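Local coordinates for protein beta-galactosidase (Bacillus circulans subsp. alkalophilus, PDB 3TTY) that hydrolyses the terminal beta-D-galactosyl residues of beta-galactosides, working as a trimeric glycoside hydrolase that binds galactose in a TIM-barrel domain, at residues D158-Q163 with R223-S228; Q532-L537 with P570-N575; M29-L34 with Q346-V351; W409-S414 with L421-E426. All coordinates share one frame; numbering follows the deposited sequence.

Contact 1 (D158-Q163 with R223-S228). With ZN (zinc ion), chain G.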
loop_
_atom_site.group_PDB
_atom_site.type_symbol
_atom_site.label_atom_id
_atom_site.label_comp_id
_atom_site.label_asym_id
_atom_site.label_seq_id
_atom_site.Cartn_x
_atom_site.Cartn_y
_atom_site.Cartn_z
ATOM N N ASP A 158 -2.018 27.551 -4.662
ATOM C CA ASP A 158 -1.402 28.850 -4.422
ATOM C C ASP A 158 -2.224 29.835 -3.591
ATOM O O ASP A 158 -1.684 30.547 -2.743
ATOM C CB ASP A 158 -1.055 29.501 -5.745
ATOM C CG ASP A 158 0.408 29.691 -5.894
ATOM O OD1 ASP A 158 1.082 28.702 -6.277
ATOM O OD2 ASP A 158 0.881 30.813 -5.584
ATOM N N ASN A 159 -3.525 29.893 -3.851
ATOM C CA ASN A 159 -4.395 30.792 -3.112
ATOM C C ASN A 159 -4.522 30.413 -1.642
ATOM O O ASN A 159 -4.517 31.284 -0.763
ATOM C CB ASN A 159 -5.758 30.911 -3.806
ATOM C CG ASN A 159 -5.660 31.676 -5.117
ATOM O OD1 ASN A 159 -4.764 32.507 -5.288
ATOM N ND2 ASN A 159 -6.554 31.392 -6.049
ATOM N N CYS A 160 -4.622 29.116 -1.370
ATOM C CA CYS A 160 -4.655 28.662 0.006
ATOM C C CYS A 160 -3.322 28.970 0.656
ATOM O O CYS A 160 -3.275 29.391 1.801
ATOM C CB CYS A 160 -4.983 27.170 0.103
ATOM S SG CYS A 160 -6.741 26.822 -0.133
ATOM N N GLU A 161 -2.238 28.781 -0.088
ATOM C CA GLU A 161 -0.909 28.989 0.468
ATOM C C GLU A 161 -0.732 30.456 0.862
ATOM O O GLU A 161 -0.323 30.759 1.989
ATOM C CB GLU A 161 0.173 28.548 -0.522
ATOM C CG GLU A 161 1.532 28.349 0.098
ATOM C CD GLU A 161 2.426 27.467 -0.755
ATOM O OE1 GLU A 161 2.787 26.366 -0.280
ATOM O OE2 GLU A 161 2.758 27.880 -1.892
ATOM N N LYS A 162 -1.067 31.365 -0.054
ATOM C CA LYS A 162 -0.995 32.793 0.248
ATOM C C LYS A 162 -1.913 33.176 1.401
ATOM O O LYS A 162 -1.565 33.993 2.254
ATOM C CB LYS A 162 -1.371 33.630 -0.964
ATOM C CG LYS A 162 -0.448 33.494 -2.158
ATOM C CD LYS A 162 -1.005 34.360 -3.258
ATOM C CE LYS A 162 -0.364 34.109 -4.601
ATOM N NZ LYS A 162 -1.202 34.801 -5.633
ATOM N N GLN A 163 -3.100 32.596 1.420
ATOM C CA GLN A 163 -4.059 32.963 2.446
ATOM C C GLN A 163 -3.639 32.349 3.787
ATOM O O GLN A 163 -3.860 32.940 4.839
ATOM C CB GLN A 163 -5.479 32.579 2.018
ATOM C CG GLN A 163 -6.570 33.079 2.941
ATOM C CD GLN A 163 -6.534 34.595 3.181
ATOM O OE1 GLN A 163 -6.133 35.388 2.308
ATOM N NE2 GLN A 163 -6.970 34.998 4.370
ATOM N N ARG A 223 -6.180 23.860 11.074
ATOM C CA ARG A 223 -7.056 24.908 11.604
ATOM C C ARG A 223 -7.505 25.823 10.464
ATOM O O ARG A 223 -8.681 26.140 10.329
ATOM C CB ARG A 223 -6.354 25.743 12.676
ATOM C CG ARG A 223 -5.911 24.984 13.893
ATOM C CD ARG A 223 -5.126 25.871 14.856
ATOM N NE ARG A 223 -5.180 25.345 16.221
ATOM C CZ ARG A 223 -4.135 25.188 17.026
ATOM N NH1 ARG A 223 -2.914 25.522 16.620
ATOM N NH2 ARG A 223 -4.316 24.687 18.249
ATOM N N PHE A 224 -6.540 26.233 9.648
ATOM C CA PHE A 224 -6.746 27.194 8.573
ATOM C C PHE A 224 -7.728 26.686 7.517
ATOM O O PHE A 224 -8.680 27.381 7.133
ATOM C CB PHE A 224 -5.380 27.533 7.950
ATOM C CG PHE A 224 -5.464 28.194 6.608
ATOM C CD1 PHE A 224 -6.049 29.444 6.470
ATOM C CD2 PHE A 224 -4.945 27.575 5.490
ATOM C CE1 PHE A 224 -6.133 30.059 5.224
ATOM C CE2 PHE A 224 -5.029 28.174 4.242
ATOM C CZ PHE A 224 -5.624 29.421 4.108
ATOM N N GLN A 225 -7.488 25.468 7.038
ATOM C CA GLN A 225 -8.383 24.824 6.078
ATOM C C GLN A 225 -9.804 24.712 6.632
ATOM O O GLN A 225 -10.777 25.029 5.957
ATOM C CB GLN A 225 -7.836 23.446 5.697
ATOM C CG GLN A 225 -6.670 23.514 4.699
ATOM C CD GLN A 225 -7.106 24.082 3.368
ATOM O OE1 GLN A 225 -7.863 23.448 2.634
ATOM N NE2 GLN A 225 -6.649 25.288 3.054
ATOM N N SER A 226 -9.911 24.278 7.881
ATOM C CA SER A 226 -11.196 24.207 8.538
ATOM C C SER A 226 -11.831 25.606 8.591
ATOM O O SER A 226 -12.972 25.772 8.169
ATOM C CB SER A 226 -11.046 23.585 9.919
ATOM O OG SER A 226 -12.305 23.418 10.540
ATOM N N ASP A 227 -11.086 26.613 9.061
ATOM C CA ASP A 227 -11.589 27.988 9.086
ATOM C C ASP A 227 -12.045 28.475 7.701
ATOM O O ASP A 227 -13.065 29.144 7.602
ATOM C CB ASP A 227 -10.548 28.982 9.640
ATOM C CG ASP A 227 -10.312 28.834 11.130
ATOM O OD1 ASP A 227 -10.878 27.903 11.741
ATOM O OD2 ASP A 227 -9.538 29.645 11.698
ATOM N N SER A 228 -11.278 28.151 6.657
ATOM C CA SER A 228 -11.559 28.616 5.294
ATOM C C SER A 228 -12.880 28.058 4.756
ATOM O O SER A 228 -13.675 28.777 4.145
ATOM C CB SER A 228 -10.434 28.220 4.325
ATOM O OG SER A 228 -9.190 28.787 4.684
HETATM ZN ZN ZN G . -7.003 26.298 -2.364
#
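Phe224 of helix 215-243 drives its ring into the side of helix 158-172, between the backbone at Cys160 and that at Gln163. The short axes cross at 109° and lie 11.1 Å apart, a gap that the aromatic ring bridges. A chi1 of 164° sets the ring opposite the backbone N of Phe224 and brings CE2 to 3.2 Å from Cys160 O and CZ to 3.6 Å from Gln163 C, both met obliquely. Ser228 OG stands over one ring face, near the rim, while donating to Phe224 O at 2.9 Å from above the carbonyl plane; that oxygen also takes Ser228 N. This is the tight part.

Toward solvent the packing thins at the partly exposed Gln163. Its CG lies in the ring plane, 3.8 Å from Phe224 CE1; the contact ends there, and beyond it the amide leads away from the ring. Replacing Phe224 by an alanine would probably leave a gap beside the Cys160 carbonyl, and Gln163 CB and CG without the ring they pack on.

On the zinc side the contact turns polar. Gln225 NE2 gives a hydrogen bond to Cys160 SG at 3.5 Å, with the sulfur nearly in the amide plane and an N-H...S angle of 160°, while its OE1 accepts from Cys155 N. Gln225 is thus a second-shell residue that holds two ligand cysteines, and its N-H may damp the charge on the thiolate. Cys160 SG binds zinc at 2.3 Å, completing with Cys115, Cys155 and Cys157 a four-cysteine zinc site.

Contact 2 (Q532-L537 with P570-N575)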
loop_
_atom_site.group_PDB
_atom_site.type_symbol
_atom_site.label_atom_id
_atom_site.label_comp_id
_atom_site.label_asym_id
_atom_site.label_seq_id
_atom_site.Cartn_x
_atom_site.Cartn_y
_atom_site.Cartn_z
ATOM N N GLN A 532 -6.175 -3.420 46.871
ATOM C CA GLN A 532 -7.185 -4.109 47.663
ATOM C C GLN A 532 -8.520 -4.006 46.949
ATOM O O GLN A 532 -8.707 -3.139 46.094
ATOM C CB GLN A 532 -7.286 -3.497 49.062
ATOM C CG GLN A 532 -7.627 -2.018 49.061
ATOM C CD GLN A 532 -7.256 -1.315 50.366
ATOM O OE1 GLN A 532 -6.177 -1.536 50.922
ATOM N NE2 GLN A 532 -8.154 -0.463 50.856
ATOM N N ASP A 533 -9.444 -4.898 47.279
ATOM C CA ASP A 533 -10.755 -4.852 46.660
ATOM C C ASP A 533 -11.269 -3.427 46.825
ATOM O O ASP A 533 -11.159 -2.837 47.896
ATOM C CB ASP A 533 -11.710 -5.870 47.299
ATOM C CG ASP A 533 -11.330 -7.325 46.990
ATOM O OD1 ASP A 533 -10.236 -7.576 46.439
ATOM O OD2 ASP A 533 -12.136 -8.230 47.312
ATOM N N TRP A 534 -11.788 -2.860 45.744
ATOM C CA TRP A 534 -12.348 -1.516 45.772
ATOM C C TRP A 534 -13.578 -1.476 44.868
ATOM O O TRP A 534 -13.470 -1.431 43.636
ATOM C CB TRP A 534 -11.303 -0.464 45.358
ATOM C CG TRP A 534 -11.884 0.915 45.134
ATOM C CD1 TRP A 534 -12.605 1.660 46.030
ATOM C CD2 TRP A 534 -11.795 1.709 43.935
ATOM N NE1 TRP A 534 -12.974 2.859 45.461
ATOM C CE2 TRP A 534 -12.496 2.912 44.178
ATOM C CE3 TRP A 534 -11.202 1.515 42.682
ATOM C CZ2 TRP A 534 -12.612 3.916 43.216
ATOM C CZ3 TRP A 534 -11.319 2.516 41.726
ATOM C CH2 TRP A 534 -12.017 3.703 42.001
ATOM N N GLY A 535 -14.749 -1.513 45.497
ATOM C CA GLY A 535 -16.004 -1.546 44.779
ATOM C C GLY A 535 -16.000 -2.690 43.799
ATOM O O GLY A 535 -15.620 -3.807 44.151
ATOM N N GLY A 536 -16.397 -2.409 42.561
ATOM C CA GLY A 536 -16.445 -3.424 41.528
ATOM C C GLY A 536 -15.092 -3.821 40.966
ATOM O O GLY A 536 -15.026 -4.594 40.020
ATOM N N LEU A 537 -14.008 -3.303 41.535
ATOM C CA LEU A 537 -12.665 -3.605 41.010
ATOM C C LEU A 537 -11.895 -4.509 41.978
ATOM O O LEU A 537 -11.827 -4.231 43.176
ATOM C CB LEU A 537 -11.893 -2.308 40.757
ATOM C CG LEU A 537 -11.428 -1.839 39.365
ATOM C CD1 LEU A 537 -12.339 -2.292 38.232
ATOM C CD2 LEU A 537 -11.239 -0.301 39.348
ATOM N N PRO A 570 2.526 2.839 40.379
ATOM C CA PRO A 570 1.093 3.145 40.248
ATOM C C PRO A 570 0.564 3.122 38.814
ATOM O O PRO A 570 1.212 3.633 37.897
ATOM C CB PRO A 570 0.982 4.566 40.822
ATOM C CG PRO A 570 2.225 4.744 41.670
ATOM C CD PRO A 570 3.286 3.952 40.974
ATOM N N VAL A 571 -0.610 2.531 38.625
ATOM C CA VAL A 571 -1.293 2.578 37.332
ATOM C C VAL A 571 -2.699 3.171 37.487
ATOM O O VAL A 571 -3.269 3.710 36.532
ATOM C CB VAL A 571 -1.312 1.200 36.628
ATOM C CG1 VAL A 571 -2.052 0.159 37.468
ATOM C CG2 VAL A 571 -1.914 1.316 35.234
ATOM N N LEU A 572 -3.249 3.093 38.698
ATOM C CA LEU A 572 -4.484 3.813 39.007
ATOM C C LEU A 572 -4.338 4.631 40.290
ATOM O O LEU A 572 -3.988 4.095 41.348
ATOM C CB LEU A 572 -5.672 2.869 39.122
ATOM C CG LEU A 572 -6.997 3.557 39.447
ATOM C CD1 LEU A 572 -7.412 4.509 38.333
ATOM C CD2 LEU A 572 -8.114 2.535 39.746
ATOM N N THR A 573 -4.606 5.931 40.196
ATOM C CA THR A 573 -4.489 6.801 41.357
ATOM C C THR A 573 -5.758 7.616 41.574
ATOM O O THR A 573 -6.508 7.877 40.629
ATOM C CB THR A 573 -3.266 7.742 41.239
ATOM O OG1 THR A 573 -3.495 8.710 40.205
ATOM C CG2 THR A 573 -1.986 6.929 40.928
ATOM N N ARG A 574 -5.995 7.995 42.830
ATOM C CA ARG A 574 -7.109 8.862 43.203
ATOM C C ARG A 574 -6.585 10.024 44.042
ATOM O O ARG A 574 -6.009 9.808 45.115
ATOM C CB ARG A 574 -8.159 8.083 44.009
ATOM C CG ARG A 574 -9.345 8.921 44.490
ATOM C CD ARG A 574 -10.271 8.121 45.398
ATOM N NE ARG A 574 -11.514 8.829 45.702
ATOM C CZ ARG A 574 -11.697 9.601 46.770
ATOM N NH1 ARG A 574 -10.715 9.772 47.645
ATOM N NH2 ARG A 574 -12.865 10.203 46.972
ATOM N N ASN A 575 -6.778 11.248 43.550
ATOM C CA ASN A 575 -6.391 12.443 44.296
ATOM C C ASN A 575 -7.575 13.206 44.838
ATOM O O ASN A 575 -8.441 13.615 44.076
ATOM C CB ASN A 575 -5.565 13.415 43.439
ATOM C CG ASN A 575 -4.811 14.456 44.299
ATOM O OD1 ASN A 575 -4.208 14.109 45.309
ATOM N ND2 ASN A 575 -4.877 15.719 43.916
#
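Leu572 reaches from strand 570-577 of the mixed sheet to Trp534 and Leu537, two residues in the loop between strands 525-530 and 540-544. Its CB starts the chain in the direction of that loop, and CG, anti to the backbone N (chi1 180°), carries the fork on along the same course. At the fork the branches part: of the two methyls CD2 alone comes within contact distance, ending 3.8 Å from Trp534 CZ3 and 4.2 Å from Leu537 CD2. The leucine and the indole cross at about a right angle. Behind it, Leu572 sits with Val571 in a classic beta bulge opposite Ala559, in the mixed sheet of the trimerisation domain. The other partner is a hairpin tip: Trp534 to Leu537 form a type II' turn, with Gly535 in the positive-phi position, closed by paired bonds, Trp534 N to Leu537 O and Leu537 N to Trp534 O, both 2.9 Å. That turn sets both apolar side chains on the Leu572 side. Helix 591-604 covers the cluster, with Phe593 packing on Leu537 and Leu572, and Leu597 on Trp534. From the same helix, Asn600 grips the turn through Trp534 O and Gly536 N.

Contact 3 (M29-L34 with Q346-V351)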
loop_
_atom_site.group_PDB
_atom_site.type_symbol
_atom_site.label_atom_id
_atom_site.label_comp_id
_atom_site.label_asym_id
_atom_site.label_seq_id
_atom_site.Cartn_x
_atom_site.Cartn_y
_atom_site.Cartn_z
ATOM N N MET A 29 -44.884 11.185 -5.396
ATOM C CA MET A 29 -45.864 11.770 -4.477
ATOM C C MET A 29 -46.763 10.684 -3.906
ATOM O O MET A 29 -47.022 10.653 -2.700
ATOM C CB MET A 29 -46.736 12.833 -5.166
ATOM C CG MET A 29 -45.999 14.063 -5.695
ATOM S SD MET A 29 -44.872 14.819 -4.491
ATOM C CE MET A 29 -43.308 14.182 -5.094
ATOM N N ARG A 30 -47.245 9.801 -4.783
ATOM C CA ARG A 30 -48.150 8.739 -4.369
ATOM C C ARG A 30 -47.473 7.852 -3.321
ATOM O O ARG A 30 -48.046 7.582 -2.271
ATOM C CB ARG A 30 -48.637 7.907 -5.570
ATOM C CG ARG A 30 -49.603 6.782 -5.187
ATOM C CD ARG A 30 -50.006 5.883 -6.373
ATOM N NE ARG A 30 -48.887 5.052 -6.821
ATOM C CZ ARG A 30 -48.493 3.938 -6.209
ATOM N NH1 ARG A 30 -49.124 3.512 -5.121
ATOM N NH2 ARG A 30 -47.461 3.257 -6.680
ATOM N N MET A 31 -46.252 7.415 -3.609
ATOM C CA MET A 31 -45.512 6.561 -2.674
ATOM C C MET A 31 -45.060 7.294 -1.395
ATOM O O MET A 31 -45.057 6.703 -0.312
ATOM C CB MET A 31 -44.352 5.837 -3.379
ATOM C CG MET A 31 -44.832 4.664 -4.266
ATOM S SD MET A 31 -43.608 3.730 -5.226
ATOM C CE MET A 31 -43.509 4.713 -6.712
ATOM N N PHE A 32 -44.708 8.576 -1.514
ATOM C CA PHE A 32 -44.326 9.368 -0.338
ATOM C C PHE A 32 -45.505 9.439 0.640
ATOM O O PHE A 32 -45.322 9.353 1.851
ATOM C CB PHE A 32 -43.839 10.785 -0.713
ATOM C CG PHE A 32 -42.531 10.810 -1.498
ATOM C CD1 PHE A 32 -41.767 9.664 -1.650
ATOM C CD2 PHE A 32 -42.079 11.989 -2.084
ATOM C CE1 PHE A 32 -40.576 9.686 -2.376
ATOM C CE2 PHE A 32 -40.891 12.021 -2.808
ATOM C CZ PHE A 32 -40.136 10.869 -2.952
ATOM N N ASN A 33 -46.716 9.587 0.114
ATOM C CA ASN A 33 -47.892 9.604 0.975
ATOM C C ASN A 33 -48.138 8.252 1.645
ATOM O O ASN A 33 -48.441 8.196 2.829
ATOM C CB ASN A 33 -49.130 10.094 0.209
ATOM C CG ASN A 33 -49.059 11.589 -0.115
ATOM O OD1 ASN A 33 -48.720 12.412 0.746
ATOM N ND2 ASN A 33 -49.363 11.941 -1.366
ATOM N N LEU A 34 -47.986 7.168 0.888
ATOM C CA LEU A 34 -48.062 5.827 1.455
ATOM C C LEU A 34 -47.078 5.631 2.602
ATOM O O LEU A 34 -47.391 4.965 3.587
ATOM C CB LEU A 34 -47.789 4.770 0.391
ATOM C CG LEU A 34 -48.850 4.617 -0.696
ATOM C CD1 LEU A 34 -48.501 3.447 -1.612
ATOM C CD2 LEU A 34 -50.221 4.420 -0.063
ATOM N N GLN A 346 -31.438 8.019 -0.303
ATOM C CA GLN A 346 -32.239 9.104 -0.852
ATOM C C GLN A 346 -33.643 8.535 -1.093
ATOM O O GLN A 346 -33.882 7.353 -0.856
ATOM C CB GLN A 346 -31.639 9.644 -2.154
ATOM C CG GLN A 346 -31.352 8.582 -3.224
ATOM C CD GLN A 346 -30.855 9.193 -4.538
ATOM O OE1 GLN A 346 -31.352 10.228 -4.969
ATOM N NE2 GLN A 346 -29.866 8.549 -5.173
ATOM N N LEU A 347 -34.569 9.365 -1.568
ATOM C CA LEU A 347 -35.957 8.929 -1.717
ATOM C C LEU A 347 -36.204 8.009 -2.934
ATOM O O LEU A 347 -37.079 7.143 -2.896
ATOM C CB LEU A 347 -36.905 10.133 -1.702
ATOM C CG LEU A 347 -36.857 10.953 -0.414
ATOM C CD1 LEU A 347 -38.033 11.906 -0.314
ATOM C CD2 LEU A 347 -36.824 10.009 0.795
ATOM N N ARG A 348 -35.431 8.181 -4.000
ATOM C CA ARG A 348 -35.520 7.274 -5.150
ATOM C C ARG A 348 -34.152 7.080 -5.800
ATOM O O ARG A 348 -33.457 8.049 -6.085
ATOM C CB ARG A 348 -36.544 7.766 -6.178
ATOM C CG ARG A 348 -36.179 7.433 -7.612
ATOM C CD ARG A 348 -37.273 6.751 -8.444
ATOM N NE ARG A 348 -38.659 7.193 -8.233
ATOM C CZ ARG A 348 -39.711 6.525 -8.724
ATOM N NH1 ARG A 348 -39.519 5.424 -9.443
ATOM N NH2 ARG A 348 -40.952 6.944 -8.519
ATOM N N ARG A 349 -33.779 5.824 -6.029
ATOM C CA ARG A 349 -32.444 5.471 -6.509
ATOM C C ARG A 349 -32.101 6.124 -7.849
ATOM O O ARG A 349 -32.960 6.321 -8.719
ATOM C CB ARG A 349 -32.264 3.941 -6.566
ATOM C CG ARG A 349 -31.965 3.323 -5.209
ATOM C CD ARG A 349 -32.157 1.804 -5.095
ATOM N NE ARG A 349 -31.025 1.047 -5.581
ATOM C CZ ARG A 349 -30.508 -0.041 -5.003
ATOM N NH1 ARG A 349 -31.010 -0.558 -3.891
ATOM N NH2 ARG A 349 -29.477 -0.637 -5.575
ATOM N N SER A 350 -30.834 6.501 -7.974
ATOM C CA SER A 350 -30.269 7.008 -9.218
ATOM C C SER A 350 -29.937 5.831 -10.126
ATOM O O SER A 350 -30.059 4.679 -9.714
ATOM C CB SER A 350 -28.990 7.768 -8.911
ATOM O OG SER A 350 -28.127 6.927 -8.167
ATOM N N VAL A 351 -29.405 6.120 -11.309
ATOM C CA VAL A 351 -29.553 5.211 -12.435
ATOM C C VAL A 351 -28.335 4.762 -13.319
ATOM O O VAL A 351 -28.405 3.686 -13.895
ATOM C CB VAL A 351 -30.756 5.735 -13.285
ATOM C CG1 VAL A 351 -30.402 5.936 -14.727
ATOM C CG2 VAL A 351 -31.997 4.874 -13.063
#
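Phe32 and Leu347 mark the closest backbone approach, CA to CA 8.5 Å, where helix 22-35 passes the irregular segment that follows strand 339-344. In the eight-stranded TIM barrel this is the closure: the helix comes after the first strand, the loop after the eighth, and those strands are neighbours in the sheet.

The main side-chain contact is a CH-pi interaction. Leu347 lays CD1 over one face of the Phe32 ring, 4.0 Å from its centroid and 28° off the normal, so the methyl is displaced toward CZ, which it meets at 3.5 Å. Leu347 CB reaches the same CZ at 3.5 Å, giving the outer end of the ring two aliphatic neighbours. Phe32 has CG anti to its carbonyl carbon (chi1 -66°), which swings the ring off the helix toward the loop; Tyr15 meets it in an edge-to-face pairing. With an alanine in place of Phe32, Leu347 would probably lose its aromatic platform and Tyr15 its ring partner, opening a gap between helix and loop.

Just before Leu347, Gln346 follows a cis peptide bond from Phe345 of the galactose pocket, and the Leu347 side chain lies about 12 Å from the sugar.

Beside this pair, the buried Arg348 bends at chi2 and chi3 and reaches the helix. Its guanidinium makes a salt bridge through NH2 to Asp28 and a cation-pi contact with Trp20, while Met31 CE comes obliquely to within 3.8 Å of Arg348 NH2.

Contact 4 (W409-S414 with L421-E426)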
loop_
_atom_site.group_PDB
_atom_site.type_symbol
_atom_site.label_atom_id
_atom_site.label_comp_id
_atom_site.label_asym_id
_atom_site.label_seq_id
_atom_site.Cartn_x
_atom_site.Cartn_y
_atom_site.Cartn_z
ATOM N N TRP A 409 -5.912 16.278 16.092
ATOM C CA TRP A 409 -4.918 16.606 15.076
ATOM C C TRP A 409 -3.484 16.512 15.601
ATOM O O TRP A 409 -2.613 15.904 14.962
ATOM C CB TRP A 409 -5.156 18.012 14.537
ATOM C CG TRP A 409 -6.429 18.164 13.760
ATOM C CD1 TRP A 409 -7.136 17.174 13.135
ATOM C CD2 TRP A 409 -7.152 19.381 13.535
ATOM N NE1 TRP A 409 -8.249 17.708 12.531
ATOM C CE2 TRP A 409 -8.281 19.059 12.759
ATOM C CE3 TRP A 409 -6.949 20.711 13.915
ATOM C CZ2 TRP A 409 -9.200 20.020 12.341
ATOM C CZ3 TRP A 409 -7.859 21.658 13.516
ATOM C CH2 TRP A 409 -8.974 21.313 12.727
ATOM N N ALA A 410 -3.231 17.124 16.753
ATOM C CA ALA A 410 -1.893 17.059 17.346
ATOM C C ALA A 410 -1.472 15.612 17.657
ATOM O O ALA A 410 -0.352 15.195 17.327
ATOM C CB ALA A 410 -1.803 17.931 18.584
ATOM N N LEU A 411 -2.375 14.840 18.261
ATOM C CA LEU A 411 -2.094 13.429 18.523
ATOM C C LEU A 411 -1.803 12.668 17.244
ATOM O O LEU A 411 -0.860 11.895 17.178
ATOM C CB LEU A 411 -3.262 12.759 19.244
ATOM C CG LEU A 411 -3.320 12.925 20.756
ATOM C CD1 LEU A 411 -4.546 12.224 21.296
ATOM C CD2 LEU A 411 -2.046 12.379 21.398
ATOM N N GLU A 412 -2.606 12.886 16.213
ATOM C CA GLU A 412 -2.439 12.098 14.998
ATOM C C GLU A 412 -1.227 12.524 14.172
ATOM O O GLU A 412 -0.729 11.751 13.357
ATOM C CB GLU A 412 -3.717 12.111 14.159
ATOM C CG GLU A 412 -4.881 11.405 14.856
ATOM C CD GLU A 412 -6.153 11.349 14.016
ATOM O OE1 GLU A 412 -6.157 11.884 12.882
ATOM O OE2 GLU A 412 -7.153 10.777 14.510
ATOM N N LEU A 413 -0.757 13.749 14.380
ATOM C CA LEU A 413 0.413 14.253 13.657
ATOM C C LEU A 413 1.703 13.969 14.410
ATOM O O LEU A 413 2.795 14.071 13.853
ATOM C CB LEU A 413 0.287 15.758 13.422
ATOM C CG LEU A 413 -0.738 16.173 12.378
ATOM C CD1 LEU A 413 -1.216 17.612 12.602
ATOM C CD2 LEU A 413 -0.112 16.004 11.016
ATOM N N SER A 414 1.568 13.635 15.687
ATOM C CA SER A 414 2.711 13.402 16.549
ATOM C C SER A 414 3.612 12.287 16.026
ATOM O O SER A 414 3.139 11.243 15.564
ATOM C CB SER A 414 2.235 13.057 17.962
ATOM O OG SER A 414 3.333 12.971 18.862
ATOM N N LEU A 421 -1.500 3.975 19.190
ATOM C CA LEU A 421 -2.375 4.916 19.890
ATOM C C LEU A 421 -3.373 5.506 18.919
ATOM O O LEU A 421 -3.005 6.145 17.931
ATOM C CB LEU A 421 -1.585 6.031 20.592
ATOM C CG LEU A 421 -2.417 7.102 21.313
ATOM C CD1 LEU A 421 -3.293 6.494 22.408
ATOM C CD2 LEU A 421 -1.531 8.238 21.868
ATOM N N ASN A 422 -4.643 5.262 19.192
ATOM C CA ASN A 422 -5.713 5.816 18.384
ATOM C C ASN A 422 -6.640 6.601 19.296
ATOM O O ASN A 422 -7.307 6.025 20.166
ATOM C CB ASN A 422 -6.457 4.682 17.668
ATOM C CG ASN A 422 -7.609 5.176 16.818
ATOM O OD1 ASN A 422 -8.522 5.844 17.309
ATOM N ND2 ASN A 422 -7.578 4.842 15.532
ATOM N N TYR A 423 -6.653 7.920 19.121
ATOM C CA TYR A 423 -7.389 8.821 20.015
ATOM C C TYR A 423 -8.853 8.444 20.147
ATOM O O TYR A 423 -9.355 8.235 21.260
ATOM C CB TYR A 423 -7.264 10.266 19.541
ATOM C CG TYR A 423 -8.026 11.301 20.355
ATOM C CD1 TYR A 423 -7.946 11.332 21.738
ATOM C CD2 TYR A 423 -8.783 12.282 19.721
ATOM C CE1 TYR A 423 -8.621 12.301 22.479
ATOM C CE2 TYR A 423 -9.450 13.253 20.439
ATOM C CZ TYR A 423 -9.368 13.257 21.819
ATOM O OH TYR A 423 -10.055 14.209 22.530
ATOM N N VAL A 424 -9.538 8.361 19.014
ATOM C CA VAL A 424 -10.961 8.055 19.027
ATOM C C VAL A 424 -11.239 6.695 19.674
ATOM O O VAL A 424 -12.199 6.559 20.449
ATOM C CB VAL A 424 -11.603 8.160 17.615
ATOM C CG1 VAL A 424 -13.018 7.652 17.635
ATOM C CG2 VAL A 424 -11.559 9.608 17.119
ATOM N N ASN A 425 -10.399 5.701 19.389
ATOM C CA ASN A 425 -10.575 4.384 20.009
ATOM C C ASN A 425 -10.563 4.482 21.541
ATOM O O ASN A 425 -11.408 3.889 22.218
ATOM C CB ASN A 425 -9.514 3.374 19.538
ATOM C CG ASN A 425 -9.821 2.786 18.157
ATOM O OD1 ASN A 425 -8.990 2.085 17.571
ATOM N ND2 ASN A 425 -11.009 3.076 17.630
ATOM N N GLU A 426 -9.599 5.226 22.080
ATOM C CA GLU A 426 -9.508 5.434 23.525
ATOM C C GLU A 426 -10.729 6.164 24.058
ATOM O O GLU A 426 -11.293 5.756 25.063
ATOM C CB GLU A 426 -8.229 6.181 23.906
ATOM C CG GLU A 426 -6.968 5.464 23.488
ATOM C CD GLU A 426 -6.834 4.087 24.129
ATOM O OE1 GLU A 426 -6.875 3.981 25.379
ATOM O OE2 GLU A 426 -6.690 3.102 23.374
HETATM O O HOH W 1 -8.471 9.031 16.164
#
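A helix-loop-helix turn brings Leu411, near the end of helix 405-413, against Leu421, just ahead of helix 423-435, and Tyr423 in its first turn. Leu411 divides its two methyls between them. CD1 comes obliquely to the tyrosine ring, 3.5 Å from Tyr423 CD1, and lies close to its CB and CG as well; CD2 reaches the other way, to 4.2 Å from Leu421 CD2. Leu411 crosses both partners at about a right angle, while Val460 and Tyr462 also pack against it. Tyr423, its ring turned away from its backbone N (chi1 178°), runs back along the first helix, where OH bonds to Asp404 N. The two helices belong to a beta-alpha-beta crossover in the trimerisation domain, linking strand 399-402 to its parallel neighbour 441-444. Asn422 is the N-cap of the second helix: OD1 accepts from Asn425 N at 2.8 Å, the donor tilted 32° from the carbonyl plane. Next to it a water joins the two helices, donating to Glu412 OE2 at 2.7 Å and accepting from Val424 N at 3.1 Å. The positive end of the helix probably favours the Glu412 carboxylate, whose OE2 also pairs with Arg408 NE.

Contact 3 encloses contact 1 along the chain: residues 29-34 open it and 346-351 close it, with both segments of contact 1 in between, all inside the barrel domain. Contacts 4 and then 2 follow in the trimerisation domain, centres 26 Å apart, on elements that belong to or cover its mixed sheet. Contacts 1 and 4 touch across the two domains: Trp409 CZ3 lies 3.7 Å from Arg223 N, so helix 215-243 serves both the zinc site and the domain interface. Contacts 2 and 3 are farthest apart, centres 57 Å from each other on opposite sides of the chain's centre. At Val351, contact 3 also reaches Leu499 of the third subunit.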